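Local coordinates for B12-binding domain-containing protein (Kitasatospora setae, PDB 6WTE) that binds cobalamin and a [4Fe-4S] cluster and probably transfers a methyl group from S-adenosylmethionine by non-radical chemistry, at residues Phe113-Glu117 and Asn155-Val161; Thr146-Gly151 and Val163-Val167. All coordinates share one frame; numbering follows the deposited sequence.

Interaction 1. Residues Phe113-Glu117 and Asn155-Val161; sequences FALVE and NTERGAV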
loop_
_atom_site.group_PDB
_atom_site.type_symbol
_atom_site.label_atom_id
_atom_site.label_comp_id
_atom_site.label_asym_id
_atom_site.label_seq_id
_atom_site.Cartn_x
_atom_site.Cartn_y
_atom_site.Cartn_z
ATOM N N PHE A 113 5.188 -15.692 -5.110
ATOM C CA PHE A 113 6.001 -16.843 -5.492
ATOM C C PHE A 113 7.440 -16.426 -5.771
ATOM O O PHE A 113 8.382 -17.100 -5.339
ATOM C CB PHE A 113 5.405 -17.539 -6.724
ATOM C CG PHE A 113 4.091 -18.220 -6.470
ATOM C CD1 PHE A 113 2.917 -17.489 -6.414
ATOM C CD2 PHE A 113 4.028 -19.593 -6.302
ATOM C CE1 PHE A 113 1.699 -18.119 -6.193
ATOM C CE2 PHE A 113 2.816 -20.227 -6.081
ATOM C CZ PHE A 113 1.652 -19.489 -6.026
ATOM N N ALA A 114 7.623 -15.326 -6.506
ATOM C CA ALA A 114 8.967 -14.824 -6.763
ATOM C C ALA A 114 9.687 -14.504 -5.465
ATOM O O ALA A 114 10.880 -14.783 -5.321
ATOM C CB ALA A 114 8.908 -13.584 -7.656
ATOM N N LEU A 115 8.978 -13.915 -4.501
ATOM C CA LEU A 115 9.640 -13.502 -3.274
ATOM C C LEU A 115 9.941 -14.688 -2.366
ATOM O O LEU A 115 10.984 -14.704 -1.705
ATOM C CB LEU A 115 8.794 -12.451 -2.551
ATOM C CG LEU A 115 8.831 -11.099 -3.264
ATOM C CD1 LEU A 115 8.048 -10.042 -2.485
ATOM C CD2 LEU A 115 10.273 -10.657 -3.469
ATOM N N VAL A 116 9.053 -15.689 -2.311
ATOM C CA VAL A 116 9.383 -16.894 -1.556
ATOM C C VAL A 116 10.694 -17.483 -2.066
ATOM O O VAL A 116 11.588 -17.833 -1.286
ATOM C CB VAL A 116 8.242 -17.927 -1.628
ATOM C CG1 VAL A 116 8.748 -19.280 -1.160
ATOM C CG2 VAL A 116 7.068 -17.514 -0.754
ATOM N N GLU A 117 10.844 -17.561 -3.392
ATOM C CA GLU A 117 12.058 -18.139 -3.961
ATOM C C GLU A 117 13.252 -17.204 -3.800
ATOM O O GLU A 117 14.360 -17.655 -3.479
ATOM C CB GLU A 117 11.821 -18.494 -5.433
ATOM C CG GLU A 117 10.658 -19.469 -5.636
ATOM C CD GLU A 117 10.594 -20.047 -7.039
ATOM O OE1 GLU A 117 11.472 -19.716 -7.861
ATOM O OE2 GLU A 117 9.649 -20.816 -7.325
ATOM N N ASN A 155 7.661 -23.474 -0.537
ATOM C CA ASN A 155 8.877 -23.476 -1.348
ATOM C C ASN A 155 9.404 -24.899 -1.441
ATOM O O ASN A 155 10.013 -25.411 -0.496
ATOM C CB ASN A 155 9.922 -22.551 -0.742
ATOM C CG ASN A 155 10.997 -22.149 -1.734
ATOM O OD1 ASN A 155 10.991 -22.586 -2.882
ATOM N ND2 ASN A 155 11.924 -21.304 -1.293
ATOM N N THR A 156 9.157 -25.557 -2.565
ATOM C CA THR A 156 9.721 -26.885 -2.758
ATOM C C THR A 156 11.091 -26.784 -3.420
ATOM O O THR A 156 11.532 -25.718 -3.849
ATOM C CB THR A 156 8.800 -27.756 -3.608
ATOM O OG1 THR A 156 8.991 -27.431 -4.988
ATOM C CG2 THR A 156 7.347 -27.524 -3.230
ATOM N N GLU A 157 11.755 -27.933 -3.548
ATOM C CA GLU A 157 13.068 -27.938 -4.179
ATOM C C GLU A 157 13.012 -27.521 -5.643
ATOM O O GLU A 157 14.021 -27.058 -6.184
ATOM C CB GLU A 157 13.696 -29.324 -4.042
ATOM C CG GLU A 157 13.984 -29.704 -2.604
ATOM C CD GLU A 157 14.753 -31.005 -2.489
ATOM O OE1 GLU A 157 14.109 -32.073 -2.401
ATOM O OE2 GLU A 157 15.999 -30.955 -2.493
ATOM N N ARG A 158 11.860 -27.653 -6.295
ATOM C CA ARG A 158 11.721 -27.271 -7.692
ATOM C C ARG A 158 11.004 -25.938 -7.859
ATOM O O ARG A 158 10.685 -25.551 -8.989
ATOM C CB ARG A 158 10.989 -28.364 -8.471
ATOM C CG ARG A 158 9.568 -28.597 -8.014
ATOM C CD ARG A 158 8.827 -29.534 -8.953
ATOM N NE ARG A 158 7.387 -29.290 -8.926
ATOM C CZ ARG A 158 6.571 -29.735 -7.976
ATOM N NH1 ARG A 158 5.275 -29.462 -8.033
ATOM N NH2 ARG A 158 7.053 -30.446 -6.963
ATOM N N GLY A 159 10.749 -25.233 -6.764
ATOM C CA GLY A 159 10.132 -23.924 -6.783
ATOM C C GLY A 159 8.906 -23.871 -5.899
ATOM O O GLY A 159 8.475 -24.865 -5.317
ATOM N N ALA A 160 8.323 -22.672 -5.826
ATOM C CA ALA A 160 7.176 -22.438 -4.962
ATOM C C ALA A 160 5.901 -22.970 -5.604
ATOM O O ALA A 160 5.641 -22.728 -6.787
ATOM C CB ALA A 160 7.029 -20.947 -4.651
ATOM N N VAL A 161 5.105 -23.691 -4.815
ATOM C CA VAL A 161 3.850 -24.289 -5.256
ATOM C C VAL A 161 2.794 -24.010 -4.193
ATOM O O VAL A 161 3.077 -24.091 -2.994
ATOM C CB VAL A 161 3.993 -25.808 -5.488
ATOM C CG1 VAL A 161 2.682 -26.398 -5.993
ATOM C CG2 VAL A 161 5.135 -26.101 -6.456
HETATM O O HOH W 1 14.399 -20.420 -2.764
HETATM O O HOH W 2 6.798 -20.581 -8.521
#
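Glu117 sets CG beside its backbone N and anti to the carbonyl carbon (chi1 -58°), and its extended chain then carries OE2 to the backbone of Gly159 and Ala160. There Ala160 N donates to Glu117 OE2 at 2.7 Å, nearly straight at 167°. The N-H arrives on the anti side of the carboxylate, 25° out of its plane. A water donates both to Glu117 OE2 and to Ala160 O, giving this carboxylate oxygen a second donor. Gly159 CA lies 3.2 Å from Glu117 OE2, where a CB on Gly159 would collide with the same oxygen. The receiving element is a beta hairpin, strands 153-156 and 159-162 joined by a type I turn from Thr156 to Gly159, on the flank of the B12-binding domain's sheet, and helix 112-119 packs across it. Within the turn, Gly159 O accepts from both Thr156 N and Thr156 OG1, while Thr156 OG1 takes the N-H of Arg158 in an ST turn. One helical turn back from Glu117, Phe113 CD2 touches Ala160 CB at 3.7 Å, and Ala160 O sits at the ring's edge, 3.6 Å from Phe113 CD2. Val116 and Asn155 lie alongside each other, pointing opposite ways, with Val116 CG1 3.5 Å from Asn155 CB. Asn155 ND2 donates chiefly to Ile121 O, and a water also links it to Glu117 O.

Interaction 2. Residues Thr146-Gly151 and Val163-Val167; sequences TAGIPG and VPPAV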
loop_
_atom_site.group_PDB
_atom_site.type_symbol
_atom_site.label_atom_id
_atom_site.label_comp_id
_atom_site.label_asym_id
_atom_site.label_seq_id
_atom_site.Cartn_x
_atom_site.Cartn_y
_atom_site.Cartn_z
ATOM N N THR A 146 2.473 -29.449 6.236
ATOM C CA THR A 146 1.697 -28.269 5.873
ATOM C C THR A 146 1.003 -28.413 4.525
ATOM O O THR A 146 0.467 -27.424 4.007
ATOM C CB THR A 146 2.591 -27.030 5.852
ATOM O OG1 THR A 146 3.664 -27.235 4.925
ATOM C CG2 THR A 146 3.147 -26.732 7.233
ATOM N N ALA A 147 0.988 -29.618 3.954
ATOM C CA ALA A 147 0.476 -29.824 2.604
ATOM C C ALA A 147 -1.034 -29.641 2.503
ATOM O O ALA A 147 -1.550 -29.498 1.390
ATOM C CB ALA A 147 0.870 -31.222 2.114
ATOM N N GLY A 148 -1.749 -29.606 3.624
ATOM C CA GLY A 148 -3.186 -29.440 3.598
ATOM C C GLY A 148 -3.675 -28.081 4.035
ATOM O O GLY A 148 -4.879 -27.924 4.280
ATOM N N ILE A 149 -2.801 -27.084 4.133
ATOM C CA ILE A 149 -3.183 -25.750 4.586
ATOM C C ILE A 149 -3.672 -24.969 3.368
ATOM O O ILE A 149 -2.849 -24.621 2.507
ATOM C CB ILE A 149 -2.015 -25.030 5.267
ATOM C CG1 ILE A 149 -1.549 -25.821 6.486
ATOM C CG2 ILE A 149 -2.426 -23.634 5.666
ATOM C CD1 ILE A 149 -0.375 -25.199 7.178
ATOM N N PRO A 150 -4.964 -24.661 3.269
ATOM C CA PRO A 150 -5.473 -23.976 2.072
ATOM C C PRO A 150 -4.811 -22.620 1.870
ATOM O O PRO A 150 -4.652 -21.836 2.810
ATOM C CB PRO A 150 -6.973 -23.833 2.362
ATOM C CG PRO A 150 -7.269 -24.904 3.373
ATOM C CD PRO A 150 -6.037 -24.973 4.226
ATOM N N GLY A 151 -4.418 -22.354 0.623
ATOM C CA GLY A 151 -3.837 -21.087 0.238
ATOM C C GLY A 151 -2.342 -20.974 0.445
ATOM O O GLY A 151 -1.721 -20.064 -0.119
ATOM N N VAL A 163 -0.864 -24.562 -2.207
ATOM C CA VAL A 163 -2.006 -25.417 -1.859
ATOM C C VAL A 163 -3.295 -24.699 -2.247
ATOM O O VAL A 163 -3.478 -23.524 -1.876
ATOM C CB VAL A 163 -1.993 -25.737 -0.363
ATOM C CG1 VAL A 163 -3.140 -26.673 -0.010
ATOM C CG2 VAL A 163 -0.636 -26.323 0.073
ATOM N N PRO A 164 -4.216 -25.350 -2.956
ATOM C CA PRO A 164 -5.426 -24.659 -3.392
ATOM C C PRO A 164 -6.273 -24.236 -2.207
ATOM O O PRO A 164 -6.320 -24.930 -1.175
ATOM C CB PRO A 164 -6.147 -25.714 -4.244
ATOM C CG PRO A 164 -5.108 -26.711 -4.602
ATOM C CD PRO A 164 -4.146 -26.729 -3.463
ATOM N N PRO A 165 -6.963 -23.105 -2.312
ATOM C CA PRO A 165 -7.901 -22.741 -1.251
ATOM C C PRO A 165 -9.050 -23.733 -1.236
ATOM O O PRO A 165 -9.363 -24.364 -2.248
ATOM C CB PRO A 165 -8.366 -21.336 -1.650
ATOM C CG PRO A 165 -8.211 -21.310 -3.131
ATOM C CD PRO A 165 -6.986 -22.141 -3.423
ATOM N N ALA A 166 -9.652 -23.905 -0.059
ATOM C CA ALA A 166 -10.797 -24.805 0.039
ATOM C C ALA A 166 -12.086 -24.131 -0.418
ATOM O O ALA A 166 -13.002 -24.816 -0.890
ATOM C CB ALA A 166 -10.948 -25.322 1.470
ATOM N N VAL A 167 -12.174 -22.809 -0.297
ATOM C CA VAL A 167 -13.337 -22.053 -0.754
ATOM C C VAL A 167 -13.095 -21.645 -2.202
ATOM O O VAL A 167 -12.231 -20.811 -2.489
ATOM C CB VAL A 167 -13.595 -20.822 0.125
ATOM C CG1 VAL A 167 -14.725 -19.985 -0.459
ATOM C CG2 VAL A 167 -13.923 -21.243 1.547
#
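Val163 meets the backbone of Ala147 and Ile149 just past the open end of a beta hairpin, where the loop that leads into strand 153-156 runs beside the one that leaves strand 159-162. Its side chain lies against carbonyl groups: Val163 CB is 3.2 Å from Ile149 O. Beyond it, CG1 is anti to the backbone N (chi1 -178°), a rotation that turns both methyls to the type I turn from Thr146 to Ile149. Val163 CG1 approaches Ile149 O at 3.3 Å and Ala147 O at 3.5 Å, whereas Val163 CG2 reaches Ala147 O at 3.6 Å and lies slightly farther from Ile149 O. Both methyls therefore touch both carbonyl oxygens, and Ile149 O is also the nearest atom to CB across the contact. Replacing Val163 by an alanine would probably open a gap beside Ala147 O and Ile149 O, leaving both without the methyls that now pack on them. The backbone adds the polar link, since Gly151 N donates to Val163 O at 2.9 Å. The bond is bent, 133° at the hydrogen, and the donor stands 46° above the carbonyl plane. Gly151 itself has a left-handed backbone conformation that suits glycine. On the hairpin side the backbones of Val163 and Leu152 are also hydrogen-bonded, and Ile149 packs on Leu136 of helix 130-141. Farther along, Pro150 covers the chain at Pro164-Ala166: its CA makes a CH...O contact with Pro164 O at 3.5 Å, Pro150 CB lies 3.6 Å from Ala166 N, and the ring's far corner, Pro150 CG, rests 4.2 Å from Ala166 CB.

Interactions 1 and 2 hold two ends of one hairpin, their centres about 16 Å apart. Interaction 1 sets the turn end against helix 112-119; interaction 2 joins the loops entering and leaving the strands at the open end. Their segments alternate along the chain and adjoin in sequence without otherwise touching each other. Both lie near the cofactor but at a remove: the side chains of Val116 and of Ile149 are each about 10 Å from the bound cobalamin. The side chain of Val116 is also about 12 Å from that of Thr71, a cobalamin-binding residue, and these separations are consistent with packing at a distance from the cobalamin rather than direct contact with it.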